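Local coordinates for 6-carboxyhexanoate--CoA ligase (Aquifex aeolicus, PDB 5TVA), which belongs to the BioW family of CoA ligases and binds coenzyme A and adenosine monophosphate in a fold of mixed helices and sheets, at residues A[4-9]-A[34-39]; A[20-25]-A[30-35]; A[56-61]-A[140-145]. All blocks are in the same frame, centred on the assembly; numbering follows the deposited sequence.

Interaction 1: A[4-9]-A[34-39]. With COA (coenzyme A), chain D.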
loop_
_atom_site.group_PDB
_atom_site.type_symbol
_atom_site.label_atom_id
_atom_site.label_comp_id
_atom_site.label_asym_id
_atom_site.label_seq_id
_atom_site.Cartn_x
_atom_site.Cartn_y
_atom_site.Cartn_z
ATOM N N PHE A 4 0.557 5.323 21.050
ATOM C CA PHE A 4 -0.795 4.833 20.831
ATOM C C PHE A 4 -1.030 4.705 19.331
ATOM O O PHE A 4 -0.718 5.625 18.563
ATOM C CB PHE A 4 -1.835 5.771 21.468
ATOM C CG PHE A 4 -1.790 5.802 22.971
ATOM C CD1 PHE A 4 -0.867 6.604 23.631
ATOM C CD2 PHE A 4 -2.680 5.037 23.730
ATOM C CE1 PHE A 4 -0.819 6.639 25.021
ATOM C CE2 PHE A 4 -2.641 5.066 25.128
ATOM C CZ PHE A 4 -1.708 5.870 25.771
ATOM N N SER A 5 -1.561 3.566 18.919
ATOM C CA SER A 5 -1.961 3.347 17.540
ATOM C C SER A 5 -3.414 3.787 17.385
ATOM O O SER A 5 -4.263 3.398 18.188
ATOM C CB SER A 5 -1.795 1.867 17.189
ATOM O OG SER A 5 -2.625 1.488 16.117
ATOM N N VAL A 6 -3.691 4.625 16.385
ATOM C CA VAL A 6 -5.031 5.171 16.162
ATOM C C VAL A 6 -5.491 4.730 14.786
ATOM O O VAL A 6 -4.983 5.229 13.774
ATOM C CB VAL A 6 -5.062 6.697 16.270
ATOM C CG1 VAL A 6 -6.490 7.202 16.098
ATOM C CG2 VAL A 6 -4.494 7.135 17.593
ATOM N N ARG A 7 -6.462 3.818 14.736
ATOM C CA ARG A 7 -6.923 3.253 13.469
ATOM C C ARG A 7 -8.361 3.656 13.210
ATOM O O ARG A 7 -9.226 3.431 14.058
ATOM C CB ARG A 7 -6.828 1.724 13.451
ATOM C CG ARG A 7 -5.421 1.170 13.329
ATOM C CD ARG A 7 -5.425 -0.378 13.440
ATOM N NE ARG A 7 -5.482 -0.803 14.840
ATOM C CZ ARG A 7 -5.668 -2.062 15.269
ATOM N NH1 ARG A 7 -5.838 -3.065 14.409
ATOM N NH2 ARG A 7 -5.684 -2.320 16.575
ATOM N N MET A 8 -8.617 4.202 12.016
ATOM C CA MET A 8 -9.946 4.633 11.605
ATOM C C MET A 8 -10.329 3.936 10.310
ATOM O O MET A 8 -9.511 3.819 9.398
ATOM C CB MET A 8 -9.979 6.158 11.414
ATOM C CG MET A 8 -11.344 6.759 10.958
ATOM S SD MET A 8 -11.730 6.639 9.182
ATOM C CE MET A 8 -10.434 7.661 8.478
ATOM N N ARG A 9 -11.572 3.471 10.236
ATOM C CA ARG A 9 -12.190 3.037 8.990
ATOM C C ARG A 9 -13.598 3.610 8.936
ATOM O O ARG A 9 -14.230 3.821 9.978
ATOM C CB ARG A 9 -12.248 1.519 8.890
ATOM C CG ARG A 9 -13.198 0.895 9.905
ATOM C CD ARG A 9 -13.119 -0.609 9.863
ATOM N NE ARG A 9 -14.254 -1.240 10.528
ATOM C CZ ARG A 9 -14.199 -1.741 11.758
ATOM N NH1 ARG A 9 -13.061 -1.687 12.443
ATOM N NH2 ARG A 9 -15.269 -2.290 12.304
ATOM N N LYS A 34 -8.829 13.770 16.018
ATOM C CA LYS A 34 -9.529 14.820 15.279
ATOM C C LYS A 34 -9.240 14.721 13.784
ATOM O O LYS A 34 -10.153 14.837 12.959
ATOM C CB LYS A 34 -9.144 16.203 15.832
ATOM C CG LYS A 34 -9.736 16.507 17.223
ATOM C CD LYS A 34 -8.841 17.462 18.036
ATOM C CE LYS A 34 -9.000 18.920 17.593
ATOM N NZ LYS A 34 -8.093 19.834 18.349
ATOM N N GLU A 35 -7.981 14.473 13.411
ATOM C CA GLU A 35 -7.651 14.391 11.986
ATOM C C GLU A 35 -8.411 13.256 11.315
ATOM O O GLU A 35 -9.039 13.458 10.272
ATOM C CB GLU A 35 -6.144 14.221 11.779
ATOM C CG GLU A 35 -5.730 14.284 10.305
ATOM C CD GLU A 35 -4.431 13.535 9.984
ATOM O OE1 GLU A 35 -3.703 13.120 10.910
ATOM O OE2 GLU A 35 -4.133 13.376 8.783
ATOM N N LEU A 36 -8.415 12.056 11.930
ATOM C CA LEU A 36 -9.038 10.918 11.264
ATOM C C LEU A 36 -10.556 11.030 11.286
ATOM O O LEU A 36 -11.232 10.580 10.355
ATOM C CB LEU A 36 -8.579 9.592 11.917
ATOM C CG LEU A 36 -7.066 9.365 11.902
ATOM C CD1 LEU A 36 -6.682 7.931 12.248
ATOM C CD2 LEU A 36 -6.477 9.772 10.546
ATOM N N LEU A 37 -11.119 11.565 12.369
ATOM C CA LEU A 37 -12.558 11.801 12.395
ATOM C C LEU A 37 -12.983 12.730 11.256
ATOM O O LEU A 37 -14.067 12.571 10.673
ATOM C CB LEU A 37 -12.956 12.393 13.746
ATOM C CG LEU A 37 -14.426 12.798 13.851
ATOM C CD1 LEU A 37 -15.372 11.605 13.756
ATOM C CD2 LEU A 37 -14.668 13.642 15.113
ATOM N N ASN A 38 -12.131 13.679 10.905
ATOM C CA ASN A 38 -12.452 14.646 9.860
ATOM C C ASN A 38 -12.121 14.130 8.471
ATOM O O ASN A 38 -12.431 14.818 7.496
ATOM C CB ASN A 38 -11.689 15.957 10.110
ATOM C CG ASN A 38 -12.220 17.121 9.263
ATOM O OD1 ASN A 38 -13.382 17.483 9.364
ATOM N ND2 ASN A 38 -11.380 17.675 8.413
ATOM N N ARG A 39 -11.508 12.929 8.363
ATOM C CA ARG A 39 -10.941 12.504 7.079
ATOM C C ARG A 39 -11.990 12.226 6.008
ATOM O O ARG A 39 -11.843 12.742 4.889
ATOM C CB ARG A 39 -10.019 11.291 7.279
ATOM C CG ARG A 39 -9.312 10.823 5.972
ATOM C CD ARG A 39 -8.291 9.696 6.231
ATOM N NE ARG A 39 -7.631 9.190 5.019
ATOM C CZ ARG A 39 -6.490 9.685 4.536
ATOM N NH1 ARG A 39 -5.904 10.714 5.140
ATOM N NH2 ARG A 39 -5.932 9.164 3.448
HETATM N N1A COA D . -10.475 -1.729 2.723
HETATM C C2A COA D . -11.659 -2.356 2.781
HETATM N N3A COA D . -12.174 -2.761 3.935
HETATM C C4A COA D . -11.500 -2.576 5.087
HETATM C C5A COA D . -10.261 -1.930 5.069
HETATM C C6A COA D . -9.766 -1.502 3.812
HETATM N N6A COA D . -8.416 -0.809 3.747
HETATM N N7A COA D . -9.806 -1.850 6.321
HETATM C C8A COA D . -10.698 -2.417 7.111
HETATM N N9A COA D . -11.739 -2.830 6.385
HETATM C C1B COA D . -12.841 -3.587 7.046
HETATM C C2B COA D . -13.862 -4.150 6.547
HETATM O O2B COA D . -13.613 -4.902 5.316
HETATM C C3B COA D . -13.888 -5.267 7.795
HETATM O O3B COA D . -12.734 -6.124 7.587
HETATM P P3B COA D . -12.680 -7.730 7.097
HETATM O O7A COA D . -11.656 -8.395 7.965
HETATM O O8A COA D . -13.998 -8.432 7.217
HETATM O O9A COA D . -12.219 -7.845 5.668
HETATM C C4B COA D . -13.778 -4.554 8.881
HETATM O O4B COA D . -13.368 -3.116 8.421
HETATM C C5B COA D . -12.706 -5.080 9.950
HETATM O O5B COA D . -11.419 -4.722 9.577
HETATM P P1A COA D . -10.188 -4.327 10.641
HETATM O O1A COA D . -8.985 -5.241 10.371
HETATM O O2A COA D . -10.605 -4.412 12.090
HETATM O O3A COA D . -9.708 -2.793 10.282
HETATM P P2A COA D . -8.945 -1.693 11.304
HETATM O O4A COA D . -10.057 -1.051 12.145
HETATM O O5A COA D . -7.993 -2.402 12.279
HETATM O O6A COA D . -8.167 -0.555 10.328
HETATM C CBP COA D . -6.880 0.354 8.281
HETATM C CCP COA D . -7.390 -0.911 9.139
HETATM C CDP COA D . -8.081 0.999 7.541
HETATM C CEP COA D . -6.404 1.462 9.247
HETATM C CAP COA D . -5.710 -0.086 7.239
HETATM O OAP COA D . -6.181 -0.315 5.964
HETATM C C9P COA D . -4.545 0.928 7.060
HETATM O O9P COA D . -3.537 0.862 7.732
HETATM N N8P COA D . -4.629 1.987 6.059
HETATM C C7P COA D . -3.532 2.993 5.883
HETATM C C6P COA D . -2.885 2.927 4.508
HETATM C C5P COA D . -3.843 3.237 3.304
HETATM O O5P COA D . -4.898 2.734 3.211
HETATM N N4P COA D . -3.368 4.180 2.260
HETATM C C3P COA D . -4.283 4.524 1.096
HETATM C C2P COA D . -3.441 5.189 0.001
HETATM S S1P COA D . -2.071 4.033 -0.308
#

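Interaction 2: A[20-25]-A[30-35]. With COA (coenzyme A), chain D.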
loop_
_atom_site.group_PDB
_atom_site.type_symbol
_atom_site.label_atom_id
_atom_site.label_comp_id
_atom_site.label_asym_id
_atom_site.label_seq_id
_atom_site.Cartn_x
_atom_site.Cartn_y
_atom_site.Cartn_z
ATOM N N ALA A 20 -7.343 4.999 7.707
ATOM C CA ALA A 20 -6.048 5.612 7.965
ATOM C C ALA A 20 -5.618 5.200 9.361
ATOM O O ALA A 20 -6.449 4.844 10.197
ATOM C CB ALA A 20 -6.110 7.151 7.853
ATOM N N GLU A 21 -4.317 5.289 9.606
ATOM C CA GLU A 21 -3.742 4.984 10.904
ATOM C C GLU A 21 -2.695 6.030 11.248
ATOM O O GLU A 21 -1.958 6.498 10.368
ATOM C CB GLU A 21 -3.117 3.575 10.928
ATOM C CG GLU A 21 -2.412 3.223 12.238
ATOM C CD GLU A 21 -2.095 1.722 12.342
ATOM O OE1 GLU A 21 -2.392 0.978 11.383
ATOM O OE2 GLU A 21 -1.586 1.290 13.402
ATOM N N ARG A 22 -2.662 6.416 12.525
ATOM C CA ARG A 22 -1.627 7.271 13.087
ATOM C C ARG A 22 -1.082 6.625 14.357
ATOM O O ARG A 22 -1.839 6.058 15.149
ATOM C CB ARG A 22 -2.179 8.671 13.417
ATOM C CG ARG A 22 -2.798 9.374 12.215
ATOM C CD ARG A 22 -1.742 10.011 11.318
ATOM N NE ARG A 22 -2.380 10.700 10.184
ATOM C CZ ARG A 22 -2.657 10.122 9.017
ATOM N NH1 ARG A 22 -2.320 8.848 8.801
ATOM N NH2 ARG A 22 -3.244 10.820 8.056
ATOM N N ILE A 23 0.227 6.727 14.565
ATOM C CA ILE A 23 0.875 6.194 15.755
ATOM C C ILE A 23 1.622 7.355 16.375
ATOM O O ILE A 23 2.573 7.866 15.776
ATOM C CB ILE A 23 1.836 5.038 15.432
ATOM C CG1 ILE A 23 1.128 3.989 14.594
ATOM C CG2 ILE A 23 2.409 4.461 16.704
ATOM C CD1 ILE A 23 2.041 2.898 14.094
ATOM N N VAL A 24 1.202 7.778 17.567
ATOM C CA VAL A 24 1.659 9.041 18.133
ATOM C C VAL A 24 1.811 8.916 19.645
ATOM O O VAL A 24 1.278 7.996 20.278
ATOM C CB VAL A 24 0.693 10.211 17.796
ATOM C CG1 VAL A 24 0.530 10.366 16.286
ATOM C CG2 VAL A 24 -0.671 10.008 18.453
ATOM N N LYS A 25 2.539 9.891 20.206
ATOM C CA LYS A 25 2.610 10.097 21.650
ATOM C C LYS A 25 1.262 10.558 22.195
ATOM O O LYS A 25 0.469 11.181 21.487
ATOM C CB LYS A 25 3.670 11.153 21.983
ATOM C CG LYS A 25 5.102 10.691 21.811
ATOM C CD LYS A 25 6.080 11.871 21.830
ATOM C CE LYS A 25 7.526 11.374 21.810
ATOM N NZ LYS A 25 8.464 12.344 21.181
ATOM N N GLU A 30 -5.233 13.225 20.849
ATOM C CA GLU A 30 -6.452 13.942 20.482
ATOM C C GLU A 30 -6.328 14.566 19.098
ATOM O O GLU A 30 -7.261 14.502 18.281
ATOM C CB GLU A 30 -6.767 15.015 21.532
ATOM C CG GLU A 30 -7.962 15.900 21.177
ATOM C CD GLU A 30 -8.091 17.109 22.088
ATOM O OE1 GLU A 30 -8.685 16.986 23.174
ATOM O OE2 GLU A 30 -7.587 18.199 21.724
ATOM N N THR A 31 -5.168 15.147 18.809
ATOM C CA THR A 31 -4.925 15.700 17.488
ATOM C C THR A 31 -5.080 14.637 16.408
ATOM O O THR A 31 -5.726 14.870 15.381
ATOM C CB THR A 31 -3.532 16.320 17.453
ATOM O OG1 THR A 31 -3.502 17.457 18.324
ATOM C CG2 THR A 31 -3.201 16.757 16.049
ATOM N N ALA A 32 -4.502 13.448 16.628
ATOM C CA ALA A 32 -4.633 12.383 15.637
ATOM C C ALA A 32 -6.089 11.958 15.464
ATOM O O ALA A 32 -6.537 11.682 14.348
ATOM C CB ALA A 32 -3.763 11.185 16.042
ATOM N N VAL A 33 -6.839 11.869 16.563
ATOM C CA VAL A 33 -8.227 11.444 16.458
ATOM C C VAL A 33 -9.044 12.486 15.710
ATOM O O VAL A 33 -9.854 12.147 14.837
ATOM C CB VAL A 33 -8.809 11.152 17.854
ATOM C CG1 VAL A 33 -10.303 10.929 17.750
ATOM C CG2 VAL A 33 -8.126 9.896 18.464
ATOM N N LYS A 34 -8.829 13.770 16.018
ATOM C CA LYS A 34 -9.529 14.820 15.279
ATOM C C LYS A 34 -9.240 14.721 13.784
ATOM O O LYS A 34 -10.153 14.837 12.959
ATOM C CB LYS A 34 -9.144 16.203 15.832
ATOM C CG LYS A 34 -9.736 16.507 17.223
ATOM C CD LYS A 34 -8.841 17.462 18.036
ATOM C CE LYS A 34 -9.000 18.920 17.593
ATOM N NZ LYS A 34 -8.093 19.834 18.349
ATOM N N GLU A 35 -7.981 14.473 13.411
ATOM C CA GLU A 35 -7.651 14.391 11.986
ATOM C C GLU A 35 -8.411 13.256 11.315
ATOM O O GLU A 35 -9.039 13.458 10.272
ATOM C CB GLU A 35 -6.144 14.221 11.779
ATOM C CG GLU A 35 -5.730 14.284 10.305
ATOM C CD GLU A 35 -4.431 13.535 9.984
ATOM O OE1 GLU A 35 -3.703 13.120 10.910
ATOM O OE2 GLU A 35 -4.133 13.376 8.783
HETATM N N1A COA D . -10.475 -1.729 2.723
HETATM C C2A COA D . -11.659 -2.356 2.781
HETATM N N3A COA D . -12.174 -2.761 3.935
HETATM C C4A COA D . -11.500 -2.576 5.087
HETATM C C5A COA D . -10.261 -1.930 5.069
HETATM C C6A COA D . -9.766 -1.502 3.812
HETATM N N6A COA D . -8.416 -0.809 3.747
HETATM N N7A COA D . -9.806 -1.850 6.321
HETATM C C8A COA D . -10.698 -2.417 7.111
HETATM N N9A COA D . -11.739 -2.830 6.385
HETATM C C1B COA D . -12.841 -3.587 7.046
HETATM C C2B COA D . -13.862 -4.150 6.547
HETATM O O2B COA D . -13.613 -4.902 5.316
HETATM C C3B COA D . -13.888 -5.267 7.795
HETATM O O3B COA D . -12.734 -6.124 7.587
HETATM P P3B COA D . -12.680 -7.730 7.097
HETATM O O7A COA D . -11.656 -8.395 7.965
HETATM O O8A COA D . -13.998 -8.432 7.217
HETATM O O9A COA D . -12.219 -7.845 5.668
HETATM C C4B COA D . -13.778 -4.554 8.881
HETATM O O4B COA D . -13.368 -3.116 8.421
HETATM C C5B COA D . -12.706 -5.080 9.950
HETATM O O5B COA D . -11.419 -4.722 9.577
HETATM P P1A COA D . -10.188 -4.327 10.641
HETATM O O1A COA D . -8.985 -5.241 10.371
HETATM O O2A COA D . -10.605 -4.412 12.090
HETATM O O3A COA D . -9.708 -2.793 10.282
HETATM P P2A COA D . -8.945 -1.693 11.304
HETATM O O4A COA D . -10.057 -1.051 12.145
HETATM O O5A COA D . -7.993 -2.402 12.279
HETATM O O6A COA D . -8.167 -0.555 10.328
HETATM C CBP COA D . -6.880 0.354 8.281
HETATM C CCP COA D . -7.390 -0.911 9.139
HETATM C CDP COA D . -8.081 0.999 7.541
HETATM C CEP COA D . -6.404 1.462 9.247
HETATM C CAP COA D . -5.710 -0.086 7.239
HETATM O OAP COA D . -6.181 -0.315 5.964
HETATM C C9P COA D . -4.545 0.928 7.060
HETATM O O9P COA D . -3.537 0.862 7.732
HETATM N N8P COA D . -4.629 1.987 6.059
HETATM C C7P COA D . -3.532 2.993 5.883
HETATM C C6P COA D . -2.885 2.927 4.508
HETATM C C5P COA D . -3.843 3.237 3.304
HETATM O O5P COA D . -4.898 2.734 3.211
HETATM N N4P COA D . -3.368 4.180 2.260
HETATM C C3P COA D . -4.283 4.524 1.096
HETATM C C2P COA D . -3.441 5.189 0.001
HETATM S S1P COA D . -2.071 4.033 -0.308
#

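Interaction 3: A[56-61]-A[140-145]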
loop_
_atom_site.group_PDB
_atom_site.type_symbol
_atom_site.label_atom_id
_atom_site.label_comp_id
_atom_site.label_asym_id
_atom_site.label_seq_id
_atom_site.Cartn_x
_atom_site.Cartn_y
_atom_site.Cartn_z
ATOM N N PHE A 56 7.854 -1.605 19.346
ATOM C CA PHE A 56 7.848 -1.006 18.022
ATOM C C PHE A 56 9.282 -0.835 17.562
ATOM O O PHE A 56 10.218 -0.863 18.364
ATOM C CB PHE A 56 7.120 0.341 18.020
ATOM C CG PHE A 56 7.825 1.423 18.810
ATOM C CD1 PHE A 56 7.610 1.558 20.177
ATOM C CD2 PHE A 56 8.688 2.312 18.177
ATOM C CE1 PHE A 56 8.244 2.557 20.903
ATOM C CE2 PHE A 56 9.337 3.312 18.898
ATOM C CZ PHE A 56 9.115 3.442 20.260
ATOM N N GLU A 57 9.445 -0.631 16.259
ATOM C CA GLU A 57 10.769 -0.422 15.706
ATOM C C GLU A 57 10.759 0.826 14.835
ATOM O O GLU A 57 9.779 1.105 14.139
ATOM C CB GLU A 57 11.262 -1.639 14.897
ATOM C CG GLU A 57 12.789 -1.635 14.730
ATOM C CD GLU A 57 13.332 -2.816 13.947
ATOM O OE1 GLU A 57 14.433 -2.675 13.367
ATOM O OE2 GLU A 57 12.665 -3.870 13.903
ATOM N N VAL A 58 11.857 1.573 14.905
ATOM C CA VAL A 58 12.093 2.754 14.084
ATOM C C VAL A 58 13.022 2.356 12.953
ATOM O O VAL A 58 14.036 1.694 13.187
ATOM C CB VAL A 58 12.697 3.894 14.920
ATOM C CG1 VAL A 58 13.005 5.114 14.046
ATOM C CG2 VAL A 58 11.733 4.258 16.030
ATOM N N VAL A 59 12.673 2.738 11.729
ATOM C CA VAL A 59 13.426 2.368 10.537
ATOM C C VAL A 59 13.637 3.617 9.685
ATOM O O VAL A 59 12.765 4.494 9.621
ATOM C CB VAL A 59 12.693 1.270 9.742
ATOM C CG1 VAL A 59 13.512 0.832 8.551
ATOM C CG2 VAL A 59 12.410 0.067 10.642
ATOM N N LYS A 60 14.794 3.691 9.023
ATOM C CA LYS A 60 15.174 4.834 8.196
ATOM C C LYS A 60 14.713 4.632 6.756
ATOM O O LYS A 60 15.141 3.686 6.088
ATOM C CB LYS A 60 16.687 5.030 8.245
ATOM C CG LYS A 60 17.193 6.259 7.483
ATOM C CD LYS A 60 16.891 7.544 8.233
ATOM C CE LYS A 60 17.372 8.776 7.451
ATOM N NZ LYS A 60 16.995 10.060 8.127
ATOM N N PHE A 61 13.848 5.525 6.272
ATOM C CA PHE A 61 13.446 5.484 4.869
ATOM C C PHE A 61 14.669 5.674 3.972
ATOM O O PHE A 61 15.558 6.473 4.271
ATOM C CB PHE A 61 12.393 6.560 4.579
ATOM C CG PHE A 61 11.905 6.567 3.153
ATOM C CD1 PHE A 61 10.893 5.706 2.748
ATOM C CD2 PHE A 61 12.463 7.440 2.214
ATOM C CE1 PHE A 61 10.437 5.700 1.438
ATOM C CE2 PHE A 61 12.021 7.447 0.898
ATOM C CZ PHE A 61 11.003 6.569 0.503
ATOM N N ASP A 140 3.566 3.978 10.426
ATOM C CA ASP A 140 3.365 5.418 10.292
ATOM C C ASP A 140 4.721 6.086 10.113
ATOM O O ASP A 140 5.762 5.526 10.491
ATOM C CB ASP A 140 2.625 5.998 11.511
ATOM C CG ASP A 140 2.006 7.389 11.236
ATOM O OD1 ASP A 140 2.027 7.850 10.071
ATOM O OD2 ASP A 140 1.456 7.987 12.189
ATOM N N TRP A 141 4.700 7.270 9.491
ATOM C CA TRP A 141 5.855 8.168 9.535
ATOM C C TRP A 141 6.104 8.606 10.970
ATOM O O TRP A 141 5.183 9.040 11.663
ATOM C CB TRP A 141 5.640 9.428 8.666
ATOM C CG TRP A 141 5.495 9.182 7.198
ATOM C CD1 TRP A 141 4.343 9.204 6.478
ATOM C CD2 TRP A 141 6.536 8.844 6.279
ATOM N NE1 TRP A 141 4.599 8.899 5.165
ATOM C CE2 TRP A 141 5.941 8.683 5.017
ATOM C CE3 TRP A 141 7.915 8.640 6.407
ATOM C CZ2 TRP A 141 6.679 8.356 3.873
ATOM C CZ3 TRP A 141 8.649 8.315 5.273
ATOM C CH2 TRP A 141 8.030 8.178 4.023
ATOM N N LYS A 142 7.361 8.519 11.400
ATOM C CA LYS A 142 7.744 8.995 12.725
ATOM C C LYS A 142 7.301 10.440 12.971
ATOM O O LYS A 142 6.763 10.767 14.037
ATOM C CB LYS A 142 9.260 8.871 12.884
ATOM C CG LYS A 142 9.786 9.410 14.199
ATOM C CD LYS A 142 11.189 8.893 14.439
ATOM C CE LYS A 142 11.592 9.101 15.876
ATOM N NZ LYS A 142 10.693 8.307 16.745
ATOM N N ASP A 143 7.541 11.331 12.015
ATOM C CA ASP A 143 7.174 12.747 12.189
ATOM C C ASP A 143 6.332 13.143 10.986
ATOM O O ASP A 143 6.847 13.789 10.069
ATOM C CB ASP A 143 8.429 13.644 12.331
ATOM C CG ASP A 143 8.083 15.098 12.640
ATOM O OD1 ASP A 143 6.884 15.446 12.634
ATOM O OD2 ASP A 143 9.008 15.901 12.897
ATOM N N ARG A 144 5.051 12.741 10.988
ATOM C CA ARG A 144 4.244 12.848 9.770
ATOM C C ARG A 144 4.106 14.302 9.289
ATOM O O ARG A 144 4.079 14.562 8.079
ATOM C CB ARG A 144 2.861 12.229 9.983
ATOM C CG ARG A 144 2.086 12.128 8.686
ATOM C CD ARG A 144 0.771 11.385 8.834
ATOM N NE ARG A 144 0.918 9.958 8.584
ATOM C CZ ARG A 144 0.653 9.349 7.427
ATOM N NH1 ARG A 144 0.204 10.048 6.372
ATOM N NH2 ARG A 144 0.812 8.021 7.334
ATOM N N LYS A 145 3.993 15.249 10.218
ATOM C CA LYS A 145 3.858 16.655 9.844
ATOM C C LYS A 145 5.078 17.110 9.055
ATOM O O LYS A 145 4.952 17.705 7.976
ATOM C CB LYS A 145 3.658 17.508 11.102
ATOM C CG LYS A 145 3.145 18.956 10.883
ATOM C CD LYS A 145 4.243 19.977 11.259
ATOM C CE LYS A 145 3.848 20.832 12.444
ATOM N NZ LYS A 145 3.166 19.967 13.441
#

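Interaction 1: A[4-9]-A[34-39]
M8 of strand 3-12 lies against L36 of helix 29-37 and R39 just beyond its end, and its side chain can be followed atom by atom. M8 CB starts the contact, 3.7 Å from L36 CB and nearly as close to L36 CD1. With CG anti to the backbone N (chi1 179°), the chain then bends at both chi2 and chi3. CG and SD pass near L36 O, and the methyl M8 CE finishes 3.6 Å from that same L36 O and 3.7 Å from R39 CD. L36 O accepts the N-H of R39, and the M8 methyl merely packs beside it. Two residues back, V6 meets L36 CD1 with its O at 3.5 Å and its CG1 at 3.9 Å. R39, extended from CG to NE, carries its charge past the methionine to D162. Residues on the other face of the strand serve the ligand: R9 NH1 donates to O4A of coenzyme A at 3.1 Å, in the guanidinium plane, and R7 NH1 lies 3.1 Å from its O5A. The arrangement is that of an antiparallel three-stranded sheet with a helix packed on one face and the coenzyme A pocket on the other.

Interaction 2: A[20-25]-A[30-35]
Two differently shaped side chains meet here: R22 sets CG anti to its carbonyl carbon and bends at chi2 (-80°), whereas E35 sends CG anti to the backbone N and stays extended beyond it. They cross at about a right angle, and the guanidinium grips the carboxylate side-on, one nitrogen to each oxygen. R22 NE reaches E35 OE1 at 2.9 Å, on the syn side but out of the carboxylate plane. The bond from R22 NH2 to E35 OE2, 2.8 Å long, is straighter and comes from above that plane. Both oxygens lie near the guanidinium plane, although the two flat groups are turned 46° against each other. This bidentate salt bridge spans a beta-alpha unit, strand 15-25 followed by helix 29-37, in which the axes of segments 20-25 and 30-35 approach to 9.1 Å and run nearly antiparallel, at 161°. Nearer the backbones the packing is apolar: A32 CB sits 4.0 Å from R22 CB and 4.1 Å from V24 CG2, the small alanine facing the strand. A further bond, from R22 NH1 to E21 O at 2.8 Å, approaches above the carbonyl plane and helps fix the rotation of the guanidinium. The carboxylate of E21 meets the hydroxyl of S5 through OE2.

Interaction 3: A[56-61]-A[140-145]
Segments 56-61 and 140-145 do not pair directly and come closest at the CA atoms of V58 and K142, 7.7 Å apart, K142 lying just past strand 139-141. Strands 57-60 and 139-141 are the two outer strands of a small three-stranded parallel sheet, with strand 236-239 between them, so the contact bridges this central strand through side chains. F61 and W141 carry it at one end. W141 CH2 lies over one face of the F61 ring, 4.0 Å from F61 CD1, and W141 CZ3 comes within 4.2 Å of F61 CB. The rings are oblique, their planes at 58° and the centroids of the phenyl and the six-membered indole ring 5.7 Å apart. W141, with CG anti to the carbonyl carbon (chi1 -64°), directs its NE1 to V161 O, which ties the ring to helix 158-173, while I238 of the central strand touches both aromatic side chains. At the other end the aliphatic part of K142 passes V58, with K142 CD 4.2 Å from V58 CG1.

At the edge of the indole, R144 at the start of helix 144-153 turns one guanidinium face to W141 CD1, which stands over its centre. The same group holds D140 side-on, both nitrogens converging on one oxygen: R144 NE meets the syn lone pair of D140 OD1 at 2.8 Å, and R144 NH2 reaches that atom from the anti side, tilted out of the carboxylate plane.

Overall arrangement
Interactions 1 and 2 form two halves of one layer, their centres 5 Å apart: helix 29-37 packs on neighbouring strands 3-12 and 15-25, and both contacts share K34 and E35. The strands are joined by probable backbone hydrogen bonds, V6 N to R22 O at 2.6 Å and F4 N to V24 O at 2.9 Å. Both interactions reach coenzyme A through residues of these strands. Interaction 3 has its centre 14 Å from that of interaction 2, yet touches it where I23 N lies 3.0 Å from D140 OD2, a probable hydrogen bond linking the two sheets. The side chain of W141 remains about 10 Å from coenzyme A, outside direct contact.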